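Local coordinates for protein pngf-ii (Elizabethkingia meningoseptica, PDB 4R4X) that acts as a peptide:N-glycosidase that removes N-linked glycans from glycoproteins, probably by cleaving the bond between the glycan and its asparagine, at residues R422-G427 with T492-V497; T426-W431 with S486-G491; D435-K440 with S481-S486. One frame throughout, in Å; residues are numbered along the deposited sequence.

Contact 1: R422-G427 with T492-V497; sequences RYITTG and TITNPV
Pro496 lies flank to flank with Arg422 and Ile424, all three side chains pointing the same way. Its CB touches both neighbours, at 3.9 Å from Arg422 CG and at the same distance from Ile424 CG1. Arg422 has CG anti to the backbone N (chi1 178°), and from there its chain runs extended to NE beside the proline. Pro496 CG sits over one face of the guanidinium, 4.1 Å from Arg422 NE. Arginine suits this place because its CG packs against Pro496 CB and its guanidinium against Pro496 CG, while the charged end reaches a salt bridge with Glu334.

Tyr423 and Val497 also run side by side, on the face of the sheet they share. Val497 CG2 meets Tyr423 CB at 3.9 Å and then borders the edge of the phenol ring, near its plane. The hydroxyl lies farther off, hydrogen-bonded to Asn442. Beneath this pair the backbones exchange two bonds, Tyr423 N to Val497 O and Val497 N to Tyr423 O, the second nearly straight with 169° at the hydrogen.

Toward Thr494 the pairing gives way. A water takes the place of direct bonds there, donating to Tyr423 O and Asn495 O and accepting from Thr425 N. Farther along, Thr426 and Thr494 cross obliquely, their CG2 methyls 3.7 Å apart and Thr426 CG2 only 3.6 Å from Thr494 OG1. Threonine lets Thr494 serve both needs, a methyl for the packing and a hydroxyl bonded to Asn487 O.

A hydrogen-bonded antiparallel pair that gives way to a water bridge marks where strands 416-428 and 493-504 begin to splay. They are neighbours in an antiparallel sheet in which 493-504 also pairs with 297-303, consistent with the jelly-roll β-sandwich domains of the PNGase F family.

Contact 2: T426-W431 with S486-G491; sequences TGHGGW and SNWCPG
Two hydrogen bonds hold Gly427 against the 486-491 loop, one at each end of its backbone. Its N donates to Ser486 O at 3.1 Å. Its O accepts from Trp488 NE1 at 2.9 Å; this oxygen lies almost in the indole plane, at the ring edge, and the bond is nearly straight (167°). Tryptophan suits the place by offering this N-H donor together with a broad apolar surface. Glycine fits because Ser486 CB comes to 3.8 Å from Gly427 CA, leaving little room for a side chain. Ser486 O also receives a CA-H...O contact from Thr426 CA.

The loop thus continues the pairing of strand 416-428 after strand 493-504 has diverged, as a loop that leads into strand 493-504, in a domain consistent with the antiparallel β-sandwich of the PNGase F family. The same loop is tied down by the disulfide from Cys489 to Cys461.

Aromatic contacts come next. The His428 imidazole and the five-membered ring of Trp488 form an offset pair, planes 27° apart and barely overlapping, with His428 CE1 lying 3.3 Å above the indole plane toward its rim. The imidazole's rotation is fixed by a 2.8 Å hydrogen bond between His428 NE2 and Thr426 OG1. Phe527 meets the imidazole as well, while Phe303 stacks on Trp488 and Arg485 makes a cation-pi contact with it.

Van der Waals packing fills in the rest. Trp488 CG stands between the backbone N and the carbonyl carbon (chi1 56°), and the indole crosses the Thr426 side chain at about a right angle, with Trp488 CD1 3.6 Å from Thr426 CB.

Contact 3: D435-K440 with S481-S486; sequences DEFVPK and SDLSRS
Ser486 OG is gripped from two directions: it donates to Asp435 O at 2.8 Å, nearly in line with the carbonyl, and accepts a hydrogen from a water 2.7 Å away from Ser486 OG. That water also accepts from Lys440 N, so a small serine links Asp435 directly and Lys440 through the water. The backbone N of the same serine donates to the next carbonyl, Glu436 O, at 2.9 Å.

Arg485 CG is anti to the carbonyl carbon (chi1 -76°), and the chain runs extended to NE alongside Glu436. Glu436 OE2 uses its anti lone pair to receive Arg485 NE at 2.8 Å, in a salt bridge lying in the guanidinium plane; carboxylate and guanidinium are turned 33° apart. A water bridges Glu436 OE2 and Arg485 NH2.

Phe437 lends the ion pair an apolar wall. Its CE1 sits over one guanidinium face, 3.8 Å from Arg485 NE, although the planes are 52° apart. Glu436 CG lies over the centre of the phenyl ring. The branched end of Leu483 puts a methyl, CD1, 3.9 Å from Phe437 CE1. Within the loop, Lys440 NZ bridges to Asp435 OD1 at 2.7 Å, while Asp435 OD2 bonds to Trp528.

Another water donates to both Phe437 O and Ser484 O. This is loop-to-loop docking in a β-sandwich: side chains and waters, with a single direct backbone-to-backbone bond, join two irregular strand connections.

The three contacts lie on one side of the chain's centre, in the C-terminal PNGase F-like part of the protein. Centres of contacts 1 and 2 are about 11 Å apart, those of contacts 2 and 3 about 5 Å, and those of contacts 1 and 3 about 14 Å. Contacts 1 and 2 share Thr426 and Gly427 of strand 416-428; contacts 2 and 3 share Ser486. Along the chain the end of strand 416-428 comes first, then loop 435-440, then 481-491, then strand 493-504, so contact 3 is nested inside the other two. The 481-497 chain runs past the 435-440 loop and then strand 416-428, Ser486 meeting both, which fastens the long connection back onto the sandwich.

Contact 1: R422-G427 with T492-V497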
ATOM      1  N   ARG A 422      -1.709 -14.814 -13.829  1.00 11.52           N
ATOM      2  CA  ARG A 422      -1.486 -13.390 -13.576  1.00 12.01           C
ATOM      3  C   ARG A 422      -0.558 -12.925 -14.665  1.00 11.96           C
ATOM      4  O   ARG A 422       0.596 -13.353 -14.723  1.00 11.54           O
ATOM      5  CB  ARG A 422      -0.850 -13.179 -12.205  1.00 12.08           C
ATOM      6  CG  ARG A 422      -0.526 -11.728 -11.832  1.00 12.72           C
ATOM      7  CD  ARG A 422       0.201 -11.721 -10.498  1.00 13.47           C
ATOM      8  NE  ARG A 422       0.583 -10.396 -10.004  1.00 13.47           N
ATOM      9  CZ  ARG A 422       1.759  -9.803 -10.203  1.00 12.94           C
ATOM     10  NH1 ARG A 422       1.985  -8.623  -9.654  1.00 13.47           N
ATOM     11  NH2 ARG A 422       2.705 -10.363 -10.939  1.00 13.67           N
ATOM     12  N   TYR A 423      -1.069 -12.065 -15.535  1.00 12.28           N
ATOM     13  CA  TYR A 423      -0.419 -11.761 -16.800  1.00 11.79           C
ATOM     14  C   TYR A 423      -0.264 -10.254 -16.955  1.00 11.62           C
ATOM     15  O   TYR A 423      -1.256  -9.509 -16.935  1.00 11.51           O
ATOM     16  CB  TYR A 423      -1.248 -12.316 -17.950  1.00 11.74           C
ATOM     17  CG  TYR A 423      -0.681 -12.107 -19.341  1.00 11.94           C
ATOM     18  CD1 TYR A 423       0.462 -12.781 -19.756  1.00 12.80           C
ATOM     19  CD2 TYR A 423      -1.320 -11.280 -20.262  1.00 12.04           C
ATOM     20  CE1 TYR A 423       0.970 -12.616 -21.040  1.00 13.37           C
ATOM     21  CE2 TYR A 423      -0.843 -11.140 -21.559  1.00 12.53           C
ATOM     22  CZ  TYR A 423       0.305 -11.806 -21.940  1.00 13.05           C
ATOM     23  OH  TYR A 423       0.832 -11.644 -23.200  1.00 14.66           O
ATOM     24  N   ILE A 424       0.988  -9.824 -17.044  1.00 11.43           N
ATOM     25  CA  ILE A 424       1.340  -8.414 -17.263  1.00 11.40           C
ATOM     26  C   ILE A 424       1.941  -8.278 -18.642  1.00 11.19           C
ATOM     27  O   ILE A 424       2.949  -8.901 -18.939  1.00 11.33           O
ATOM     28  CB  ILE A 424       2.339  -7.899 -16.214  1.00 11.73           C
ATOM     29  CG1 ILE A 424       1.795  -8.151 -14.815  1.00 12.22           C
ATOM     30  CG2 ILE A 424       2.601  -6.400 -16.400  1.00 11.82           C
ATOM     31  CD1 ILE A 424       2.752  -7.784 -13.694  1.00 12.90           C
ATOM     32  N   THR A 425       1.330  -7.458 -19.484  1.00 10.84           N
ATOM     33  CA  THR A 425       1.819  -7.274 -20.841  1.00 10.96           C
ATOM     34  C   THR A 425       1.896  -5.811 -21.240  1.00 10.94           C
ATOM     35  O   THR A 425       0.943  -5.049 -20.989  1.00 10.19           O
ATOM     36  CB  THR A 425       0.969  -8.040 -21.887  1.00 11.39           C
ATOM     37  OG1 THR A 425       1.500  -7.788 -23.193  1.00 11.68           O
ATOM     38  CG2 THR A 425      -0.533  -7.623 -21.836  1.00 11.65           C
ATOM     39  N   THR A 426       3.022  -5.447 -21.862  1.00 10.66           N
ATOM     40  CA  THR A 426       3.170  -4.157 -22.538  1.00 11.22           C
ATOM     41  C   THR A 426       3.918  -4.310 -23.859  1.00 11.93           C
ATOM     42  O   THR A 426       4.837  -5.118 -23.985  1.00 11.85           O
ATOM     43  CB  THR A 426       3.852  -3.091 -21.659  1.00 11.47           C
ATOM     44  OG1 THR A 426       5.166  -3.501 -21.265  1.00 11.80           O
ATOM     45  CG2 THR A 426       3.021  -2.810 -20.435  1.00 11.58           C
ATOM     46  N   GLY A 427       3.482  -3.524 -24.835  1.00 11.98           N
ATOM     47  CA  GLY A 427       4.001  -3.540 -26.165  1.00 12.37           C
ATOM     48  C   GLY A 427       4.886  -2.328 -26.371  1.00 12.19           C
ATOM     49  O   GLY A 427       4.609  -1.234 -25.849  1.00 11.85           O
ATOM     50  N   THR A 492       2.329   5.865 -14.902  1.00 11.75           N
ATOM     51  CA  THR A 492       1.344   4.965 -14.310  1.00 11.47           C
ATOM     52  C   THR A 492       1.807   3.503 -14.265  1.00 11.46           C
ATOM     53  O   THR A 492       2.707   3.057 -15.008  1.00 11.21           O
ATOM     54  CB  THR A 492      -0.060   5.014 -15.010  1.00 12.08           C
ATOM     55  OG1 THR A 492       0.015   4.473 -16.350  1.00 12.08           O
ATOM     56  CG2 THR A 492      -0.635   6.443 -15.046  1.00 12.85           C
ATOM     57  N   ILE A 493       1.134   2.749 -13.406  1.00 11.11           N
ATOM     58  CA  ILE A 493       1.229   1.272 -13.371  1.00 11.81           C
ATOM     59  C   ILE A 493       0.465   0.618 -14.525  1.00 11.78           C
ATOM     60  O   ILE A 493      -0.597   1.083 -14.909  1.00 10.90           O
ATOM     61  CB  ILE A 493       0.567   0.751 -12.097  1.00 12.04           C
ATOM     62  CG1 ILE A 493       1.393   1.169 -10.896  1.00 12.22           C
ATOM     63  CG2 ILE A 493       0.364  -0.784 -12.121  1.00 12.49           C
ATOM     64  CD1 ILE A 493       0.696   0.993  -9.579  1.00 12.64           C
ATOM     65  N   THR A 494       0.988  -0.491 -15.040  1.00 12.13           N
ATOM     66  CA  THR A 494       0.220  -1.356 -15.925  1.00 12.77           C
ATOM     67  C   THR A 494      -0.379  -2.490 -15.087  1.00 13.32           C
ATOM     68  O   THR A 494       0.355  -3.294 -14.502  1.00 12.54           O
ATOM     69  CB  THR A 494       1.102  -1.904 -17.063  1.00 12.48           C
ATOM     70  OG1 THR A 494       1.418  -0.824 -17.955  1.00 12.68           O
ATOM     71  CG2 THR A 494       0.393  -3.018 -17.822  1.00 12.24           C
ATOM     72  N   ASN A 495      -1.701  -2.527 -15.017  1.00 14.21           N
ATOM     73  CA  ASN A 495      -2.431  -3.553 -14.244  1.00 15.93           C
ATOM     74  C   ASN A 495      -2.184  -4.970 -14.734  1.00 14.20           C
ATOM     75  O   ASN A 495      -2.219  -5.183 -15.929  1.00 13.62           O
ATOM     76  CB  ASN A 495      -3.935  -3.308 -14.383  1.00 18.63           C
ATOM     77  CG  ASN A 495      -4.472  -2.360 -13.326  1.00 22.72           C
ATOM     78  OD1 ASN A 495      -4.488  -1.148 -13.489  1.00 29.01           O
ATOM     79  ND2 ASN A 495      -4.921  -2.913 -12.245  1.00 24.53           N
ATOM     80  N   PRO A 496      -1.981  -5.941 -13.823  1.00 12.99           N
ATOM     81  CA  PRO A 496      -2.088  -7.331 -14.283  1.00 12.93           C
ATOM     82  C   PRO A 496      -3.506  -7.656 -14.674  1.00 12.73           C
ATOM     83  O   PRO A 496      -4.437  -7.041 -14.155  1.00 12.79           O
ATOM     84  CB  PRO A 496      -1.728  -8.167 -13.045  1.00 13.11           C
ATOM     85  CG  PRO A 496      -1.030  -7.218 -12.119  1.00 13.22           C
ATOM     86  CD  PRO A 496      -1.517  -5.840 -12.436  1.00 13.40           C
ATOM     87  N   VAL A 497      -3.667  -8.595 -15.596  1.00 12.75           N
ATOM     88  CA  VAL A 497      -4.945  -9.218 -15.780  1.00 12.90           C
ATOM     89  C   VAL A 497      -4.870 -10.622 -15.187  1.00 12.82           C
ATOM     90  O   VAL A 497      -3.796 -11.234 -15.131  1.00 12.70           O
ATOM     91  CB  VAL A 497      -5.373  -9.224 -17.256  1.00 14.01           C
ATOM     92  CG1 VAL A 497      -5.388  -7.794 -17.809  1.00 14.47           C
ATOM     93  CG2 VAL A 497      -4.499 -10.142 -18.078  1.00 14.05           C
TER
HETATM   94  O   HOH W   1      -1.419  -7.032 -18.463  1.00 15.88           O

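Contact 2: T426-W431 with S486-G491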
ATOM      1  N   THR A 426       3.022  -5.447 -21.862  1.00 10.66           N
ATOM      2  CA  THR A 426       3.170  -4.157 -22.538  1.00 11.22           C
ATOM      3  C   THR A 426       3.918  -4.310 -23.859  1.00 11.93           C
ATOM      4  O   THR A 426       4.837  -5.118 -23.985  1.00 11.85           O
ATOM      5  CB  THR A 426       3.852  -3.091 -21.659  1.00 11.47           C
ATOM      6  OG1 THR A 426       5.166  -3.501 -21.265  1.00 11.80           O
ATOM      7  CG2 THR A 426       3.021  -2.810 -20.435  1.00 11.58           C
ATOM      8  N   GLY A 427       3.482  -3.524 -24.835  1.00 11.98           N
ATOM      9  CA  GLY A 427       4.001  -3.540 -26.165  1.00 12.37           C
ATOM     10  C   GLY A 427       4.886  -2.328 -26.371  1.00 12.19           C
ATOM     11  O   GLY A 427       4.609  -1.234 -25.849  1.00 11.85           O
ATOM     12  N   HIS A 428       5.975  -2.543 -27.105  1.00 12.39           N
ATOM     13  CA  HIS A 428       7.018  -1.524 -27.317  1.00 12.47           C
ATOM     14  C   HIS A 428       7.511  -1.489 -28.759  1.00 12.69           C
ATOM     15  O   HIS A 428       7.309  -2.438 -29.522  1.00 12.80           O
ATOM     16  CB  HIS A 428       8.188  -1.790 -26.374  1.00 12.94           C
ATOM     17  CG  HIS A 428       7.777  -1.822 -24.946  1.00 12.84           C
ATOM     18  ND1 HIS A 428       7.704  -0.685 -24.179  1.00 13.43           N
ATOM     19  CD2 HIS A 428       7.288  -2.827 -24.181  1.00 12.65           C
ATOM     20  CE1 HIS A 428       7.228  -0.991 -22.987  1.00 12.91           C
ATOM     21  NE2 HIS A 428       6.962  -2.283 -22.964  1.00 12.67           N
ATOM     22  N   GLY A 429       8.181  -0.392 -29.110  1.00 12.81           N
ATOM     23  CA  GLY A 429       8.530  -0.060 -30.505  1.00 12.81           C
ATOM     24  C   GLY A 429       8.066   1.358 -30.721  1.00 13.96           C
ATOM     25  O   GLY A 429       6.909   1.583 -31.041  1.00 13.07           O
ATOM     26  N   GLY A 430       8.955   2.326 -30.498  1.00 15.29           N
ATOM     27  CA  GLY A 430       8.531   3.710 -30.314  1.00 17.50           C
ATOM     28  C   GLY A 430       8.428   4.590 -31.547  1.00 19.61           C
ATOM     29  O   GLY A 430       8.985   5.688 -31.563  1.00 20.17           O
ATOM     30  N   TRP A 431       7.732   4.107 -32.575  1.00 19.82           N
ATOM     31  CA  TRP A 431       7.439   4.900 -33.770  1.00 19.72           C
ATOM     32  C   TRP A 431       6.012   4.566 -34.182  1.00 19.20           C
ATOM     33  O   TRP A 431       5.384   3.650 -33.611  1.00 18.25           O
ATOM     34  CB  TRP A 431       8.488   4.643 -34.886  1.00 19.93           C
ATOM     35  CG  TRP A 431       8.368   3.308 -35.607  1.00 19.13           C
ATOM     36  CD1 TRP A 431       7.853   3.095 -36.874  1.00 19.41           C
ATOM     37  CD2 TRP A 431       8.802   2.022 -35.143  1.00 18.46           C
ATOM     38  NE1 TRP A 431       7.926   1.759 -37.196  1.00 17.91           N
ATOM     39  CE2 TRP A 431       8.500   1.081 -36.160  1.00 17.56           C
ATOM     40  CE3 TRP A 431       9.413   1.566 -33.966  1.00 17.78           C
ATOM     41  CZ2 TRP A 431       8.779  -0.286 -36.026  1.00 17.44           C
ATOM     42  CZ3 TRP A 431       9.709   0.221 -33.845  1.00 17.59           C
ATOM     43  CH2 TRP A 431       9.393  -0.695 -34.867  1.00 17.48           C
ATOM     44  N   SER A 486      -0.007   0.496 -26.169  1.00 11.12           N
ATOM     45  CA  SER A 486      -0.227  -0.922 -25.879  1.00 11.21           C
ATOM     46  C   SER A 486      -0.014  -1.248 -24.407  1.00 10.91           C
ATOM     47  O   SER A 486       0.977  -1.887 -24.012  1.00 10.37           O
ATOM     48  CB  SER A 486       0.670  -1.788 -26.758  1.00 11.50           C
ATOM     49  OG  SER A 486       0.242  -1.738 -28.115  1.00 11.84           O
ATOM     50  N   ASN A 487      -0.963  -0.781 -23.616  1.00 11.06           N
ATOM     51  CA  ASN A 487      -1.183  -1.178 -22.228  1.00 11.74           C
ATOM     52  C   ASN A 487      -0.324  -0.454 -21.212  1.00 11.81           C
ATOM     53  O   ASN A 487      -0.162  -0.924 -20.078  1.00 12.23           O
ATOM     54  CB  ASN A 487      -1.089  -2.690 -22.021  1.00 11.77           C
ATOM     55  CG  ASN A 487      -2.068  -3.196 -20.973  1.00 11.93           C
ATOM     56  OD1 ASN A 487      -3.144  -2.633 -20.798  1.00 12.68           O
ATOM     57  ND2 ASN A 487      -1.708  -4.274 -20.285  1.00 11.65           N
ATOM     58  N   TRP A 488       0.159   0.727 -21.579  1.00 11.82           N
ATOM     59  CA  TRP A 488       0.805   1.575 -20.588  1.00 11.52           C
ATOM     60  C   TRP A 488       0.683   3.040 -20.880  1.00 11.80           C
ATOM     61  O   TRP A 488       0.463   3.409 -22.007  1.00 11.67           O
ATOM     62  CB  TRP A 488       2.263   1.216 -20.463  1.00 11.70           C
ATOM     63  CG  TRP A 488       3.100   1.249 -21.716  1.00 11.77           C
ATOM     64  CD1 TRP A 488       3.131   0.321 -22.719  1.00 11.45           C
ATOM     65  CD2 TRP A 488       4.123   2.210 -22.031  1.00 12.10           C
ATOM     66  NE1 TRP A 488       4.089   0.653 -23.642  1.00 11.83           N
ATOM     67  CE2 TRP A 488       4.703   1.817 -23.250  1.00 11.78           C
ATOM     68  CE3 TRP A 488       4.569   3.380 -21.417  1.00 12.55           C
ATOM     69  CZ2 TRP A 488       5.723   2.531 -23.847  1.00 12.33           C
ATOM     70  CZ3 TRP A 488       5.597   4.101 -22.026  1.00 12.37           C
ATOM     71  CH2 TRP A 488       6.166   3.666 -23.212  1.00 12.35           C
ATOM     72  N   CYS A 489       0.814   3.864 -19.841  1.00 11.83           N
ATOM     73  CA  CYS A 489       0.867   5.327 -20.004  1.00 12.19           C
ATOM     74  C   CYS A 489       2.026   5.832 -19.159  1.00 12.54           C
ATOM     75  O   CYS A 489       2.125   5.464 -17.983  1.00 12.66           O
ATOM     76  CB  CYS A 489      -0.405   6.015 -19.479  1.00 11.79           C
ATOM     77  SG  CYS A 489      -1.969   5.684 -20.326  1.00 12.34           S
ATOM     78  N   PRO A 490       2.852   6.731 -19.708  1.00 13.00           N
ATOM     79  CA  PRO A 490       3.922   7.283 -18.864  1.00 12.65           C
ATOM     80  C   PRO A 490       3.385   7.914 -17.564  1.00 12.59           C
ATOM     81  O   PRO A 490       2.512   8.792 -17.607  1.00 12.11           O
ATOM     82  CB  PRO A 490       4.562   8.329 -19.767  1.00 13.36           C
ATOM     83  CG  PRO A 490       4.303   7.849 -21.153  1.00 13.27           C
ATOM     84  CD  PRO A 490       2.947   7.199 -21.100  1.00 13.44           C
ATOM     85  N   GLY A 491       3.920   7.477 -16.431  1.00 12.11           N
ATOM     86  CA  GLY A 491       3.529   7.983 -15.115  1.00 11.95           C
ATOM     87  C   GLY A 491       2.584   7.055 -14.360  1.00 11.95           C
ATOM     88  O   GLY A 491       2.084   7.409 -13.298  1.00 11.87           O
TER

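Contact 3: D435-K440 with S481-S486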
ATOM      1  N   ASP A 435       5.093  -1.369 -32.021  1.00 12.89           N
ATOM      2  CA  ASP A 435       4.078  -1.965 -31.167  1.00 12.47           C
ATOM      3  C   ASP A 435       3.787  -1.180 -29.856  1.00 11.76           C
ATOM      4  O   ASP A 435       2.867  -1.527 -29.159  1.00 11.44           O
ATOM      5  CB  ASP A 435       4.397  -3.422 -30.873  1.00 12.75           C
ATOM      6  CG  ASP A 435       4.172  -4.327 -32.079  1.00 13.50           C
ATOM      7  OD1 ASP A 435       3.574  -3.869 -33.097  1.00 13.40           O
ATOM      8  OD2 ASP A 435       4.583  -5.512 -31.993  1.00 12.93           O
ATOM      9  N   GLU A 436       4.554  -0.135 -29.540  1.00 11.23           N
ATOM     10  CA  GLU A 436       4.135   0.794 -28.479  1.00 11.53           C
ATOM     11  C   GLU A 436       2.794   1.429 -28.883  1.00 11.59           C
ATOM     12  O   GLU A 436       1.936   1.689 -28.039  1.00 11.61           O
ATOM     13  CB  GLU A 436       5.163   1.908 -28.280  1.00 11.53           C
ATOM     14  CG  GLU A 436       4.761   2.967 -27.260  1.00 11.72           C
ATOM     15  CD  GLU A 436       5.877   3.955 -26.941  1.00 12.31           C
ATOM     16  OE1 GLU A 436       7.029   3.742 -27.404  1.00 12.45           O
ATOM     17  OE2 GLU A 436       5.607   4.977 -26.243  1.00 12.59           O
ATOM     18  N   PHE A 437       2.643   1.714 -30.175  1.00 11.69           N
ATOM     19  CA  PHE A 437       1.561   2.557 -30.655  1.00 12.19           C
ATOM     20  C   PHE A 437       0.516   1.882 -31.533  1.00 12.82           C
ATOM     21  O   PHE A 437      -0.446   2.544 -31.966  1.00 12.47           O
ATOM     22  CB  PHE A 437       2.130   3.777 -31.392  1.00 12.27           C
ATOM     23  CG  PHE A 437       2.938   4.684 -30.507  1.00 12.55           C
ATOM     24  CD1 PHE A 437       2.314   5.408 -29.485  1.00 13.09           C
ATOM     25  CD2 PHE A 437       4.322   4.815 -30.689  1.00 12.59           C
ATOM     26  CE1 PHE A 437       3.061   6.246 -28.664  1.00 13.02           C
ATOM     27  CE2 PHE A 437       5.068   5.651 -29.875  1.00 13.09           C
ATOM     28  CZ  PHE A 437       4.432   6.355 -28.844  1.00 13.18           C
ATOM     29  N   VAL A 438       0.669   0.583 -31.774  1.00 13.09           N
ATOM     30  CA  VAL A 438      -0.295  -0.176 -32.558  1.00 13.17           C
ATOM     31  C   VAL A 438      -0.848  -1.340 -31.734  1.00 13.60           C
ATOM     32  O   VAL A 438      -0.089  -2.114 -31.169  1.00 13.80           O
ATOM     33  CB  VAL A 438       0.374  -0.802 -33.799  1.00 13.68           C
ATOM     34  CG1 VAL A 438      -0.640  -1.546 -34.659  1.00 13.92           C
ATOM     35  CG2 VAL A 438       1.140   0.247 -34.602  1.00 13.76           C
ATOM     36  N   PRO A 439      -2.175  -1.494 -31.684  1.00 13.67           N
ATOM     37  CA  PRO A 439      -2.734  -2.560 -30.857  1.00 13.31           C
ATOM     38  C   PRO A 439      -2.424  -3.937 -31.458  1.00 12.77           C
ATOM     39  O   PRO A 439      -2.491  -4.102 -32.683  1.00 11.91           O
ATOM     40  CB  PRO A 439      -4.237  -2.314 -30.906  1.00 13.81           C
ATOM     41  CG  PRO A 439      -4.444  -1.036 -31.624  1.00 14.41           C
ATOM     42  CD  PRO A 439      -3.203  -0.729 -32.390  1.00 14.47           C
ATOM     43  N   LYS A 440      -2.101  -4.909 -30.605  1.00 12.85           N
ATOM     44  CA  LYS A 440      -1.862  -6.277 -31.080  1.00 12.72           C
ATOM     45  C   LYS A 440      -2.512  -7.260 -30.146  1.00 13.39           C
ATOM     46  O   LYS A 440      -2.289  -7.206 -28.940  1.00 13.70           O
ATOM     47  CB  LYS A 440      -0.359  -6.590 -31.161  1.00 12.39           C
ATOM     48  CG  LYS A 440       0.430  -5.762 -32.152  1.00 12.66           C
ATOM     49  CD  LYS A 440      -0.010  -5.956 -33.593  1.00 12.92           C
ATOM     50  CE  LYS A 440       0.831  -5.106 -34.547  1.00 13.03           C
ATOM     51  NZ  LYS A 440       2.214  -5.604 -34.731  1.00 12.84           N
ATOM     52  N   SER A 481       3.028  12.048 -24.038  1.00 12.17           N
ATOM     53  CA  SER A 481       2.420  11.393 -22.886  1.00 12.10           C
ATOM     54  C   SER A 481       0.896  11.232 -23.014  1.00 11.96           C
ATOM     55  O   SER A 481       0.312  10.479 -22.269  1.00 11.98           O
ATOM     56  CB  SER A 481       2.801  12.145 -21.563  1.00 12.67           C
ATOM     57  OG  SER A 481       2.242  13.442 -21.504  1.00 12.88           O
ATOM     58  N   ASP A 482       0.269  11.960 -23.941  1.00 11.69           N
ATOM     59  CA  ASP A 482      -1.155  11.871 -24.223  1.00 11.83           C
ATOM     60  C   ASP A 482      -1.539  10.645 -25.066  1.00 11.60           C
ATOM     61  O   ASP A 482      -2.704  10.263 -25.079  1.00 12.06           O
ATOM     62  CB  ASP A 482      -1.629  13.080 -25.043  1.00 12.10           C
ATOM     63  CG  ASP A 482      -1.408  14.438 -24.350  1.00 13.54           C
ATOM     64  OD1 ASP A 482      -1.358  14.485 -23.094  1.00 14.58           O
ATOM     65  OD2 ASP A 482      -1.359  15.460 -25.086  1.00 13.42           O
ATOM     66  N   LEU A 483      -0.590  10.085 -25.814  1.00 10.89           N
ATOM     67  CA  LEU A 483      -0.920   9.157 -26.862  1.00 11.23           C
ATOM     68  C   LEU A 483      -1.323   7.777 -26.327  1.00 11.49           C
ATOM     69  O   LEU A 483      -0.761   7.288 -25.339  1.00 11.42           O
ATOM     70  CB  LEU A 483       0.245   9.009 -27.825  1.00 11.89           C
ATOM     71  CG  LEU A 483       0.775  10.291 -28.468  1.00 12.08           C
ATOM     72  CD1 LEU A 483       2.008   9.927 -29.236  1.00 12.84           C
ATOM     73  CD2 LEU A 483      -0.282  10.897 -29.377  1.00 12.90           C
ATOM     74  N   SER A 484      -2.313   7.187 -26.978  1.00 11.45           N
ATOM     75  CA  SER A 484      -2.794   5.848 -26.657  1.00 11.60           C
ATOM     76  C   SER A 484      -1.710   4.806 -26.990  1.00 11.38           C
ATOM     77  O   SER A 484      -0.991   4.931 -27.992  1.00 11.72           O
ATOM     78  CB  SER A 484      -4.115   5.566 -27.412  1.00 12.13           C
ATOM     79  OG  SER A 484      -5.167   6.399 -26.938  1.00 12.44           O
ATOM     80  N   ARG A 485      -1.571   3.792 -26.129  1.00 11.15           N
ATOM     81  CA  ARG A 485      -0.457   2.865 -26.195  1.00 10.66           C
ATOM     82  C   ARG A 485      -0.883   1.455 -25.855  1.00 10.91           C
ATOM     83  O   ARG A 485      -1.955   1.247 -25.286  1.00 10.76           O
ATOM     84  CB  ARG A 485       0.604   3.291 -25.195  1.00 10.90           C
ATOM     85  CG  ARG A 485       1.434   4.480 -25.631  1.00 10.98           C
ATOM     86  CD  ARG A 485       2.313   4.915 -24.468  1.00 10.68           C
ATOM     87  NE  ARG A 485       3.302   5.892 -24.865  1.00 10.92           N
ATOM     88  CZ  ARG A 485       3.144   7.219 -24.860  1.00 10.99           C
ATOM     89  NH1 ARG A 485       2.009   7.789 -24.508  1.00 11.26           N
ATOM     90  NH2 ARG A 485       4.156   7.980 -25.238  1.00 11.47           N
ATOM     91  N   SER A 486      -0.007   0.496 -26.169  1.00 11.12           N
ATOM     92  CA  SER A 486      -0.227  -0.922 -25.879  1.00 11.21           C
ATOM     93  C   SER A 486      -0.014  -1.248 -24.407  1.00 10.91           C
ATOM     94  O   SER A 486       0.977  -1.887 -24.012  1.00 10.37           O
ATOM     95  CB  SER A 486       0.670  -1.788 -26.758  1.00 11.50           C
ATOM     96  OG  SER A 486       0.242  -1.738 -28.115  1.00 11.84           O
TER
HETATM   97  O   HOH W   2       7.059   6.918 -25.326  1.00 14.17           O
HETATM   98  O   HOH W   3      -1.269   4.902 -30.679  1.00 15.09           O
HETATM   99  O   HOH W   4      -1.616  -3.723 -27.953  1.00 13.68           O